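Long-range contacts in hypoxanthine-guanine phosphoribosyltransferase (Thermus thermophilus, PDB 3ACD), which probably catalyses the magnesium-dependent salvage of hypoxanthine and guanine to IMP and GMP, using 5-phospho-alpha-D-ribose 1-diphosphate as the sugar-phosphate donor: residues P39-V44 / I99-I104; S133-R138 / G148-D153; Y155-G160 / R168-I173. All blocks are in the same frame, centred on the assembly; numbering follows the deposited sequence.

Interaction 1. Residues P39-V44 / I99-I104. With IMP (inosinic acid), chain B.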
loop_
_atom_site.group_PDB
_atom_site.type_symbol
_atom_site.label_atom_id
_atom_site.label_comp_id
_atom_site.label_asym_id
_atom_site.label_seq_id
_atom_site.Cartn_x
_atom_site.Cartn_y
_atom_site.Cartn_z
ATOM N N PRO A 39 -1.806 -17.968 3.794
ATOM C CA PRO A 39 -1.369 -17.456 2.499
ATOM C C PRO A 39 -0.294 -16.385 2.566
ATOM O O PRO A 39 -0.079 -15.749 3.601
ATOM C CB PRO A 39 -2.666 -16.943 1.883
ATOM C CG PRO A 39 -3.406 -16.443 3.067
ATOM C CD PRO A 39 -3.181 -17.530 4.096
ATOM N N HIS A 40 0.385 -16.219 1.442
ATOM C CA HIS A 40 1.431 -15.226 1.289
ATOM C C HIS A 40 0.977 -14.359 0.125
ATOM O O HIS A 40 0.962 -14.812 -1.020
ATOM C CB HIS A 40 2.757 -15.910 0.950
ATOM C CG HIS A 40 3.895 -14.957 0.759
ATOM N ND1 HIS A 40 4.305 -14.080 1.740
ATOM C CD2 HIS A 40 4.715 -14.750 -0.299
ATOM C CE1 HIS A 40 5.328 -13.374 1.296
ATOM N NE2 HIS A 40 5.597 -13.761 0.061
ATOM N N LEU A 41 0.590 -13.123 0.417
ATOM C CA LEU A 41 0.121 -12.217 -0.625
ATOM C C LEU A 41 1.236 -11.334 -1.170
ATOM O O LEU A 41 1.930 -10.652 -0.420
ATOM C CB LEU A 41 -1.020 -11.339 -0.098
ATOM C CG LEU A 41 -2.373 -12.014 0.144
ATOM C CD1 LEU A 41 -2.244 -13.067 1.232
ATOM C CD2 LEU A 41 -3.398 -10.967 0.547
ATOM N N ILE A 42 1.404 -11.359 -2.488
ATOM C CA ILE A 42 2.434 -10.557 -3.132
ATOM C C ILE A 42 1.799 -9.413 -3.911
ATOM O O ILE A 42 1.115 -9.629 -4.911
ATOM C CB ILE A 42 3.272 -11.413 -4.096
ATOM C CG1 ILE A 42 3.920 -12.566 -3.323
ATOM C CG2 ILE A 42 4.319 -10.543 -4.793
ATOM C CD1 ILE A 42 4.760 -13.490 -4.183
ATOM N N CYS A 43 2.030 -8.196 -3.432
ATOM C CA CYS A 43 1.495 -7.001 -4.062
ATOM C C CYS A 43 2.382 -6.530 -5.209
ATOM O O CYS A 43 3.579 -6.298 -5.027
ATOM C CB CYS A 43 1.367 -5.881 -3.028
ATOM S SG CYS A 43 0.893 -4.278 -3.730
ATOM N N VAL A 44 1.794 -6.399 -6.394
ATOM C CA VAL A 44 2.542 -5.927 -7.550
ATOM C C VAL A 44 2.493 -4.401 -7.563
ATOM O O VAL A 44 1.466 -3.797 -7.880
ATOM C CB VAL A 44 1.956 -6.479 -8.875
ATOM C CG1 VAL A 44 2.727 -5.915 -10.064
ATOM C CG2 VAL A 44 2.038 -8.002 -8.884
ATOM N N ILE A 99 -0.686 -15.786 -3.252
ATOM C CA ILE A 99 -1.777 -15.062 -3.889
ATOM C C ILE A 99 -1.169 -13.780 -4.444
ATOM O O ILE A 99 -0.679 -12.942 -3.688
ATOM C CB ILE A 99 -2.905 -14.666 -2.908
ATOM C CG1 ILE A 99 -3.550 -15.911 -2.289
ATOM C CG2 ILE A 99 -3.967 -13.856 -3.662
ATOM C CD1 ILE A 99 -4.624 -15.585 -1.253
ATOM N N VAL A 100 -1.179 -13.646 -5.765
ATOM C CA VAL A 100 -0.650 -12.455 -6.419
ATOM C C VAL A 100 -1.757 -11.404 -6.387
ATOM O O VAL A 100 -2.910 -11.713 -6.679
ATOM C CB VAL A 100 -0.280 -12.740 -7.893
ATOM C CG1 VAL A 100 0.221 -11.464 -8.565
ATOM C CG2 VAL A 100 0.786 -13.831 -7.964
ATOM N N VAL A 101 -1.412 -10.175 -6.018
ATOM C CA VAL A 101 -2.397 -9.102 -5.962
ATOM C C VAL A 101 -2.022 -8.048 -7.004
ATOM O O VAL A 101 -1.034 -7.321 -6.851
ATOM C CB VAL A 101 -2.455 -8.466 -4.553
ATOM C CG1 VAL A 101 -3.509 -7.365 -4.520
ATOM C CG2 VAL A 101 -2.782 -9.539 -3.516
ATOM N N GLU A 102 -2.827 -7.983 -8.060
ATOM C CA GLU A 102 -2.616 -7.070 -9.180
ATOM C C GLU A 102 -3.657 -5.966 -9.249
ATOM O O GLU A 102 -4.742 -6.099 -8.695
ATOM C CB GLU A 102 -2.653 -7.863 -10.490
ATOM C CG GLU A 102 -1.319 -8.438 -10.902
ATOM C CD GLU A 102 -0.447 -7.410 -11.582
ATOM O OE1 GLU A 102 -0.612 -6.207 -11.294
ATOM O OE2 GLU A 102 0.409 -7.807 -12.398
ATOM N N ASP A 103 -3.326 -4.878 -9.939
ATOM C CA ASP A 103 -4.269 -3.778 -10.080
ATOM C C ASP A 103 -5.237 -4.055 -11.223
ATOM O O ASP A 103 -6.451 -4.116 -11.017
ATOM C CB ASP A 103 -3.544 -2.434 -10.299
ATOM C CG ASP A 103 -2.531 -2.461 -11.449
ATOM O OD1 ASP A 103 -2.267 -3.531 -12.038
ATOM O OD2 ASP A 103 -1.982 -1.378 -11.759
ATOM N N ILE A 104 -4.700 -4.249 -12.421
ATOM C CA ILE A 104 -5.536 -4.510 -13.585
ATOM C C ILE A 104 -4.814 -5.382 -14.606
ATOM O O ILE A 104 -3.633 -5.182 -14.882
ATOM C CB ILE A 104 -5.971 -3.180 -14.251
ATOM C CG1 ILE A 104 -6.827 -3.451 -15.492
ATOM C CG2 ILE A 104 -4.746 -2.366 -14.631
ATOM C CD1 ILE A 104 -7.466 -2.186 -16.050
HETATM P P IMP B . -0.616 -6.042 -19.011
HETATM O O1P IMP B . -0.916 -5.615 -20.394
HETATM O O2P IMP B . 0.807 -6.781 -18.982
HETATM O O3P IMP B . -1.768 -7.046 -18.499
HETATM O "O5'" IMP B . -0.589 -4.724 -18.069
HETATM C "C5'" IMP B . 0.297 -4.691 -16.953
HETATM C "C4'" IMP B . 0.224 -3.345 -16.226
HETATM O "O4'" IMP B . -0.209 -2.286 -17.132
HETATM C "C3'" IMP B . -0.885 -3.368 -15.150
HETATM O "O3'" IMP B . -0.446 -4.002 -13.948
HETATM C "C2'" IMP B . -1.117 -1.861 -14.949
HETATM O "O2'" IMP B . -0.173 -1.308 -14.026
HETATM C "C1'" IMP B . -0.904 -1.285 -16.359
HETATM N N9 IMP B . -2.221 -0.962 -16.958
HETATM C C8 IMP B . -2.896 -1.667 -17.928
HETATM N N7 IMP B . -4.031 -1.080 -18.203
HETATM C C5 IMP B . -4.157 0.019 -17.430
HETATM C C6 IMP B . -5.149 1.041 -17.278
HETATM O O6 IMP B . -6.175 1.021 -17.938
HETATM N N1 IMP B . -4.923 2.039 -16.361
HETATM C C2 IMP B . -3.769 2.068 -15.609
HETATM N N3 IMP B . -2.848 1.138 -15.742
HETATM C C4 IMP B . -2.994 0.109 -16.623
HETATM O O HOH W 1 0.262 -3.471 -10.324
#

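Interaction 2. Residues S133-R138 / G148-D153. With IMP (inosinic acid), chain B.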
loop_
_atom_site.group_PDB
_atom_site.type_symbol
_atom_site.label_atom_id
_atom_site.label_comp_id
_atom_site.label_asym_id
_atom_site.label_seq_id
_atom_site.Cartn_x
_atom_site.Cartn_y
_atom_site.Cartn_z
ATOM N N SER A 133 -10.057 -6.127 -14.903
ATOM C CA SER A 133 -9.612 -6.916 -16.042
ATOM C C SER A 133 -10.318 -6.433 -17.303
ATOM O O SER A 133 -11.532 -6.212 -17.295
ATOM C CB SER A 133 -9.907 -8.402 -15.833
ATOM O OG SER A 133 -9.477 -9.154 -16.963
ATOM N N LYS A 134 -9.543 -6.258 -18.371
ATOM C CA LYS A 134 -10.052 -5.817 -19.672
ATOM C C LYS A 134 -9.803 -6.975 -20.641
ATOM O O LYS A 134 -8.884 -6.930 -21.462
ATOM C CB LYS A 134 -9.294 -4.565 -20.136
ATOM C CG LYS A 134 -9.483 -3.359 -19.218
ATOM C CD LYS A 134 -8.783 -2.105 -19.734
ATOM C CE LYS A 134 -7.267 -2.242 -19.700
ATOM N NZ LYS A 134 -6.586 -0.966 -20.065
ATOM N N PRO A 135 -10.631 -8.026 -20.555
ATOM C CA PRO A 135 -10.517 -9.218 -21.399
ATOM C C PRO A 135 -10.480 -9.024 -22.913
ATOM O O PRO A 135 -9.902 -9.850 -23.619
ATOM C CB PRO A 135 -11.693 -10.083 -20.934
ATOM C CG PRO A 135 -12.699 -9.072 -20.488
ATOM C CD PRO A 135 -11.847 -8.094 -19.722
ATOM N N SER A 136 -11.077 -7.951 -23.420
ATOM C CA SER A 136 -11.063 -7.729 -24.863
ATOM C C SER A 136 -9.651 -7.405 -25.338
ATOM O O SER A 136 -9.371 -7.423 -26.534
ATOM C CB SER A 136 -12.028 -6.599 -25.254
ATOM O OG SER A 136 -11.631 -5.344 -24.730
ATOM N N ARG A 137 -8.759 -7.129 -24.388
ATOM C CA ARG A 137 -7.369 -6.793 -24.692
ATOM C C ARG A 137 -6.411 -7.964 -24.455
ATOM O O ARG A 137 -5.229 -7.882 -24.787
ATOM C CB ARG A 137 -6.928 -5.608 -23.825
ATOM C CG ARG A 137 -7.557 -4.278 -24.201
ATOM C CD ARG A 137 -6.646 -3.506 -25.141
ATOM N NE ARG A 137 -5.386 -3.171 -24.482
ATOM C CZ ARG A 137 -4.340 -2.623 -25.092
ATOM N NH1 ARG A 137 -4.398 -2.341 -26.387
ATOM N NH2 ARG A 137 -3.233 -2.362 -24.407
ATOM N N ARG A 138 -6.931 -9.052 -23.898
ATOM C CA ARG A 138 -6.128 -10.227 -23.567
ATOM C C ARG A 138 -5.368 -10.845 -24.743
ATOM O O ARG A 138 -5.962 -11.234 -25.753
ATOM C CB ARG A 138 -7.029 -11.279 -22.907
ATOM C CG ARG A 138 -6.316 -12.300 -22.021
ATOM C CD ARG A 138 -5.432 -11.622 -20.969
ATOM N NE ARG A 138 -6.032 -10.401 -20.434
ATOM C CZ ARG A 138 -7.080 -10.363 -19.616
ATOM N NH1 ARG A 138 -7.660 -11.485 -19.211
ATOM N NH2 ARG A 138 -7.566 -9.191 -19.225
ATOM N N GLY A 148 -12.209 -8.243 -9.131
ATOM C CA GLY A 148 -13.110 -7.225 -8.636
ATOM C C GLY A 148 -14.166 -6.912 -9.680
ATOM O O GLY A 148 -15.357 -7.160 -9.470
ATOM N N PHE A 149 -13.727 -6.392 -10.821
ATOM C CA PHE A 149 -14.651 -6.010 -11.887
ATOM C C PHE A 149 -14.106 -6.273 -13.286
ATOM O O PHE A 149 -12.934 -6.009 -13.567
ATOM C CB PHE A 149 -14.952 -4.508 -11.797
ATOM C CG PHE A 149 -15.443 -4.055 -10.453
ATOM C CD1 PHE A 149 -16.803 -4.059 -10.154
ATOM C CD2 PHE A 149 -14.544 -3.605 -9.490
ATOM C CE1 PHE A 149 -17.261 -3.617 -8.909
ATOM C CE2 PHE A 149 -14.990 -3.162 -8.246
ATOM C CZ PHE A 149 -16.350 -3.167 -7.955
ATOM N N GLU A 150 -14.957 -6.786 -14.169
ATOM C CA GLU A 150 -14.548 -6.987 -15.551
ATOM C C GLU A 150 -15.041 -5.727 -16.255
ATOM O O GLU A 150 -16.205 -5.349 -16.108
ATOM C CB GLU A 150 -15.213 -8.220 -16.157
ATOM C CG GLU A 150 -14.894 -8.396 -17.631
ATOM C CD GLU A 150 -15.529 -9.634 -18.215
ATOM O OE1 GLU A 150 -14.993 -10.741 -17.996
ATOM O OE2 GLU A 150 -16.577 -9.497 -18.881
ATOM N N ILE A 151 -14.167 -5.072 -17.009
ATOM C CA ILE A 151 -14.554 -3.839 -17.687
ATOM C C ILE A 151 -14.244 -3.813 -19.175
ATOM O O ILE A 151 -13.486 -4.640 -19.686
ATOM C CB ILE A 151 -13.862 -2.612 -17.044
ATOM C CG1 ILE A 151 -12.342 -2.724 -17.215
ATOM C CG2 ILE A 151 -14.218 -2.528 -15.565
ATOM C CD1 ILE A 151 -11.567 -1.482 -16.792
ATOM N N GLU A 152 -14.847 -2.849 -19.865
ATOM C CA GLU A 152 -14.628 -2.674 -21.290
ATOM C C GLU A 152 -13.241 -2.068 -21.479
ATOM O O GLU A 152 -12.610 -1.623 -20.516
ATOM C CB GLU A 152 -15.681 -1.733 -21.884
ATOM C CG GLU A 152 -15.658 -0.330 -21.297
ATOM C CD GLU A 152 -16.637 0.610 -21.980
ATOM O OE1 GLU A 152 -16.460 0.883 -23.187
ATOM O OE2 GLU A 152 -17.584 1.074 -21.310
ATOM N N ASP A 153 -12.780 -2.047 -22.722
ATOM C CA ASP A 153 -11.471 -1.501 -23.051
ATOM C C ASP A 153 -11.440 0.016 -22.877
ATOM O O ASP A 153 -12.072 0.754 -23.634
ATOM C CB ASP A 153 -11.111 -1.883 -24.489
ATOM C CG ASP A 153 -9.771 -1.329 -24.929
ATOM O OD1 ASP A 153 -8.943 -0.985 -24.060
ATOM O OD2 ASP A 153 -9.541 -1.255 -26.153
HETATM P P IMP B . -0.616 -6.042 -19.011
HETATM O O1P IMP B . -0.916 -5.615 -20.394
HETATM O O2P IMP B . 0.807 -6.781 -18.982
HETATM O O3P IMP B . -1.768 -7.046 -18.499
HETATM O "O5'" IMP B . -0.589 -4.724 -18.069
HETATM C "C5'" IMP B . 0.297 -4.691 -16.953
HETATM C "C4'" IMP B . 0.224 -3.345 -16.226
HETATM O "O4'" IMP B . -0.209 -2.286 -17.132
HETATM C "C3'" IMP B . -0.885 -3.368 -15.150
HETATM O "O3'" IMP B . -0.446 -4.002 -13.948
HETATM C "C2'" IMP B . -1.117 -1.861 -14.949
HETATM O "O2'" IMP B . -0.173 -1.308 -14.026
HETATM C "C1'" IMP B . -0.904 -1.285 -16.359
HETATM N N9 IMP B . -2.221 -0.962 -16.958
HETATM C C8 IMP B . -2.896 -1.667 -17.928
HETATM N N7 IMP B . -4.031 -1.080 -18.203
HETATM C C5 IMP B . -4.157 0.019 -17.430
HETATM C C6 IMP B . -5.149 1.041 -17.278
HETATM O O6 IMP B . -6.175 1.021 -17.938
HETATM N N1 IMP B . -4.923 2.039 -16.361
HETATM C C2 IMP B . -3.769 2.068 -15.609
HETATM N N3 IMP B . -2.848 1.138 -15.742
HETATM C C4 IMP B . -2.994 0.109 -16.623
HETATM O O HOH W 2 -6.730 -0.389 -22.752
HETATM O O HOH W 3 -12.667 -5.745 -22.076
HETATM O O HOH W 4 -14.188 -3.327 -24.806
HETATM O O HOH W 5 -10.353 -4.214 -26.883
#

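Interaction 3. Residues Y155-G160 / R168-I173. With IMP (inosinic acid), chain B.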
loop_
_atom_site.group_PDB
_atom_site.type_symbol
_atom_site.label_atom_id
_atom_site.label_comp_id
_atom_site.label_asym_id
_atom_site.label_seq_id
_atom_site.Cartn_x
_atom_site.Cartn_y
_atom_site.Cartn_z
ATOM N N TYR A 155 -8.768 3.282 -20.688
ATOM C CA TYR A 155 -7.656 3.549 -19.784
ATOM C C TYR A 155 -8.248 4.081 -18.491
ATOM O O TYR A 155 -8.830 5.169 -18.465
ATOM C CB TYR A 155 -6.689 4.593 -20.342
ATOM C CG TYR A 155 -5.452 4.714 -19.475
ATOM C CD1 TYR A 155 -4.409 3.800 -19.595
ATOM C CD2 TYR A 155 -5.369 5.678 -18.468
ATOM C CE1 TYR A 155 -3.318 3.829 -18.735
ATOM C CE2 TYR A 155 -4.279 5.717 -17.595
ATOM C CZ TYR A 155 -3.259 4.786 -17.736
ATOM O OH TYR A 155 -2.194 4.779 -16.863
ATOM N N VAL A 156 -8.098 3.312 -17.420
ATOM C CA VAL A 156 -8.630 3.701 -16.126
ATOM C C VAL A 156 -7.535 4.202 -15.189
ATOM O O VAL A 156 -6.347 3.960 -15.406
ATOM C CB VAL A 156 -9.359 2.516 -15.446
ATOM C CG1 VAL A 156 -10.522 2.048 -16.317
ATOM C CG2 VAL A 156 -8.384 1.366 -15.207
ATOM N N TYR A 157 -7.942 4.912 -14.144
ATOM C CA TYR A 157 -6.992 5.415 -13.166
ATOM C C TYR A 157 -7.710 5.702 -11.856
ATOM O O TYR A 157 -8.941 5.690 -11.800
ATOM C CB TYR A 157 -6.264 6.658 -13.705
ATOM C CG TYR A 157 -7.150 7.836 -14.041
ATOM C CD1 TYR A 157 -7.378 8.850 -13.112
ATOM C CD2 TYR A 157 -7.753 7.943 -15.296
ATOM C CE1 TYR A 157 -8.183 9.947 -13.427
ATOM C CE2 TYR A 157 -8.561 9.033 -15.618
ATOM C CZ TYR A 157 -8.770 10.031 -14.680
ATOM O OH TYR A 157 -9.573 11.105 -14.995
ATOM N N GLY A 158 -6.930 5.933 -10.806
ATOM C CA GLY A 158 -7.491 6.177 -9.491
ATOM C C GLY A 158 -7.341 4.917 -8.655
ATOM O O GLY A 158 -6.997 3.861 -9.185
ATOM N N TYR A 159 -7.581 5.025 -7.350
ATOM C CA TYR A 159 -7.488 3.879 -6.447
ATOM C C TYR A 159 -6.163 3.127 -6.649
ATOM O O TYR A 159 -6.144 1.899 -6.764
ATOM C CB TYR A 159 -8.680 2.936 -6.691
ATOM C CG TYR A 159 -8.918 1.906 -5.602
ATOM C CD1 TYR A 159 -9.535 2.257 -4.394
ATOM C CD2 TYR A 159 -8.521 0.581 -5.773
ATOM C CE1 TYR A 159 -9.749 1.304 -3.388
ATOM C CE2 TYR A 159 -8.725 -0.371 -4.779
ATOM C CZ TYR A 159 -9.337 -0.008 -3.590
ATOM O OH TYR A 159 -9.516 -0.961 -2.610
ATOM N N GLY A 160 -5.062 3.872 -6.702
ATOM C CA GLY A 160 -3.756 3.255 -6.876
ATOM C C GLY A 160 -3.209 3.288 -8.292
ATOM O O GLY A 160 -1.992 3.341 -8.495
ATOM N N ARG A 168 -3.250 8.555 -8.495
ATOM C CA ARG A 168 -3.315 7.282 -7.781
ATOM C C ARG A 168 -4.126 7.489 -6.499
ATOM O O ARG A 168 -4.668 6.538 -5.940
ATOM C CB ARG A 168 -1.915 6.792 -7.382
ATOM C CG ARG A 168 -0.974 6.407 -8.524
ATOM C CD ARG A 168 0.329 5.858 -7.932
ATOM N NE ARG A 168 1.392 5.683 -8.919
ATOM C CZ ARG A 168 1.468 4.682 -9.790
ATOM N NH1 ARG A 168 0.536 3.736 -9.812
ATOM N NH2 ARG A 168 2.486 4.628 -10.640
ATOM N N ASN A 169 -4.214 8.739 -6.045
ATOM C CA ASN A 169 -4.920 9.056 -4.808
ATOM C C ASN A 169 -6.442 9.198 -4.877
ATOM O O ASN A 169 -7.088 9.384 -3.849
ATOM C CB ASN A 169 -4.298 10.308 -4.164
ATOM C CG ASN A 169 -4.332 11.526 -5.076
ATOM O OD1 ASN A 169 -4.078 11.430 -6.277
ATOM N ND2 ASN A 169 -4.620 12.685 -4.499
ATOM N N LEU A 170 -7.020 9.109 -6.070
ATOM C CA LEU A 170 -8.475 9.193 -6.193
ATOM C C LEU A 170 -9.054 7.970 -5.479
ATOM O O LEU A 170 -8.594 6.847 -5.686
ATOM C CB LEU A 170 -8.897 9.194 -7.671
ATOM C CG LEU A 170 -9.005 10.544 -8.394
ATOM C CD1 LEU A 170 -7.781 11.401 -8.132
ATOM C CD2 LEU A 170 -9.188 10.295 -9.889
ATOM N N PRO A 171 -10.061 8.173 -4.616
ATOM C CA PRO A 171 -10.661 7.047 -3.892
ATOM C C PRO A 171 -11.551 6.146 -4.746
ATOM O O PRO A 171 -12.021 5.101 -4.286
ATOM C CB PRO A 171 -11.426 7.735 -2.764
ATOM C CG PRO A 171 -11.854 9.023 -3.395
ATOM C CD PRO A 171 -10.618 9.457 -4.152
ATOM N N PHE A 172 -11.767 6.547 -5.992
ATOM C CA PHE A 172 -12.605 5.782 -6.906
ATOM C C PHE A 172 -11.873 5.471 -8.204
ATOM O O PHE A 172 -10.781 5.982 -8.457
ATOM C CB PHE A 172 -13.885 6.571 -7.207
ATOM C CG PHE A 172 -13.630 7.992 -7.638
ATOM C CD1 PHE A 172 -13.129 8.274 -8.908
ATOM C CD2 PHE A 172 -13.850 9.046 -6.757
ATOM C CE1 PHE A 172 -12.847 9.588 -9.291
ATOM C CE2 PHE A 172 -13.571 10.364 -7.129
ATOM C CZ PHE A 172 -13.068 10.634 -8.399
ATOM N N ILE A 173 -12.478 4.616 -9.019
ATOM C CA ILE A 173 -11.905 4.260 -10.307
ATOM C C ILE A 173 -12.638 5.082 -11.359
ATOM O O ILE A 173 -13.869 5.133 -11.369
ATOM C CB ILE A 173 -12.095 2.747 -10.626
ATOM C CG1 ILE A 173 -11.041 1.917 -9.886
ATOM C CG2 ILE A 173 -12.001 2.507 -12.132
ATOM C CD1 ILE A 173 -9.618 2.158 -10.362
HETATM P P IMP B . -0.616 -6.042 -19.011
HETATM O O1P IMP B . -0.916 -5.615 -20.394
HETATM O O2P IMP B . 0.807 -6.781 -18.982
HETATM O O3P IMP B . -1.768 -7.046 -18.499
HETATM O "O5'" IMP B . -0.589 -4.724 -18.069
HETATM C "C5'" IMP B . 0.297 -4.691 -16.953
HETATM C "C4'" IMP B . 0.224 -3.345 -16.226
HETATM O "O4'" IMP B . -0.209 -2.286 -17.132
HETATM C "C3'" IMP B . -0.885 -3.368 -15.150
HETATM O "O3'" IMP B . -0.446 -4.002 -13.948
HETATM C "C2'" IMP B . -1.117 -1.861 -14.949
HETATM O "O2'" IMP B . -0.173 -1.308 -14.026
HETATM C "C1'" IMP B . -0.904 -1.285 -16.359
HETATM N N9 IMP B . -2.221 -0.962 -16.958
HETATM C C8 IMP B . -2.896 -1.667 -17.928
HETATM N N7 IMP B . -4.031 -1.080 -18.203
HETATM C C5 IMP B . -4.157 0.019 -17.430
HETATM C C6 IMP B . -5.149 1.041 -17.278
HETATM O O6 IMP B . -6.175 1.021 -17.938
HETATM N N1 IMP B . -4.923 2.039 -16.361
HETATM C C2 IMP B . -3.769 2.068 -15.609
HETATM N N3 IMP B . -2.848 1.138 -15.742
HETATM C C4 IMP B . -2.994 0.109 -16.623
#

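Interaction 1. Residues P39-V44 / I99-I104
L41, I42 and C43 pair in parallel with I99, V100 and V101, and the strand axes of 40-44 and 99-102 approach to 4.7 Å at 26°. This is an interior pairing of the parallel sheet of the Rossmann-like type I phosphoribosyltransferase core. Four backbone bonds alternate across it: I99 N to H40 O, I42 N to I99 O, V101 N to I42 O and V44 N to V101 O. L41 and I99 lie side by side on one face, with CG of L41 4.1 Å from CB of I99; helix 49-56 packs against L41 and V101. On the other face CG2 of V44 meets CG1 of V100 at 3.9 Å, beneath helix 109-119. Beside V44, the chain of E102 bends at chi2 (-81°), bringing OE1 back to 3.5 Å from CB of V44. One water donates to both V44 O and E102 OE1, bridging the two strands. The next residue, D103, reaches the nucleotide: its OD1 accepts O3' of IMP at 2.7 Å, and OD2 takes O2' at 2.9 Å. An alanine here, lacking both carboxylate oxygens, is likely to leave the ribose less firmly fixed and the I104 amide without this acceptor. D103 OD1 is also met by the backbone N of I104, 2.6 Å away and 48° out of the carboxylate plane.

Interaction 2. Residues S133-R138 / G148-D153
D153, K134 and I151 carry much of this contact, in which the 3-10 turn at 135-137 lies against the chain leaving strand 146-150. A short parallel bridge between S133 and E150 sets the register. Its sound bond runs from I151 N to S133 O, 2.9 Å and nearly straight at 176°, while S133 N to F149 O is weak. K134 and I151 continue from that bridge: CG of K134 rests 3.5 Å from CG1 of I151, whose chi1 of 63° puts CG1 between the backbone N and the carbonyl carbon, next to S133 O. Beyond this apolar seat the lysine bends at chi3 and delivers NZ to the purine edge of IMP, donating to O6 at 2.9 Å and to N7 at 3.2 Å. NZ is also bonded to the backbone O of A154. D153 meets the turn in two places. Its CB lies 3.5 Å from OG of S136, and its carboxylate crosses the aliphatic part of R137, with OD1 of D153 3.6 Å from CG of R137. The carboxylate and guanidinium planes are only 13° apart, but OD1 lies well out of the guanidinium plane and no N-H points at it, so the charges are merely near each other, beyond a salt bridge; R137 NE makes its salt bridge with D106. Several waters bridge the segments. One molecule accepts from K134 NZ and donates to D153 OD1 at 2.6 Å, and another accepts from S136 N and donates to I151 O. The chemistry implies that the surface side is joined mainly by bridging water and by packing such as P135 against E150, whereas the ammonium group is directed by IMP O6 and N7, A154 O and a water.

Interaction 3. Residues Y155-G160 / R168-I173
Y159 N donates to L170 O at 2.7 Å, the shortest hydrogen bond between the two segments. Together they form part of a C-terminal region consistent with the hood of type I phosphoribosyltransferases, which covers the purine. Beside it G160 N meets R168 O at 2.8 Å, in the carbonyl plane and on a lone pair, so successive amides of one turn are held by the returning chain. G158, with phi 103°, makes the close approach possible: a beta carbon on it would collide with F172 O, to which its CA is in C-H...O contact. Side chains fill in around this backbone. CD1 of I173 lies 3.9 Å from CB of Y159, and CD2 of L170 touches CE1 of Y157 at 3.7 Å. At the other end, V156 N donates to O6 of IMP and V156 O accepts N1, reading the hypoxanthine edge through the backbone, while one face of the Y155 ring meets the base, with N1 of IMP 3.4 Å above the ring plane and offset toward the rim. Y159 OH bonds to D54, and N169 ND2 reaches I59 O and L61 O of the second subunit. The R168 chain is extended from CG to NE, and its NH1 donates to G160 O at 2.9 Å, with that oxygen 5° from the guanidinium plane.

How the interactions relate
The three contacts follow one another along the chain, each closing before the next opens, with centres 16 to 18 Å apart. Interactions 1 and 2 share the parallel sheet, the first between strands 40-45 and 97-102 in its interior and the second where 132-133 and 146-150 pair nearer one side. Interaction 3 lies beyond that sheet, around the small antiparallel pair 156-157 and 174-175. They converge on IMP: interaction 1 grips the ribose through D103 and packs I104 on the base, while 2 and 3 bind the purine. I104 CD1 touches K134 CE at 3.7 Å and V156 CG2 at 3.8 Å, and I151 CD1 packs on V156 CG1, so apolar contacts join the sheet to the probable hood beside the nucleotide.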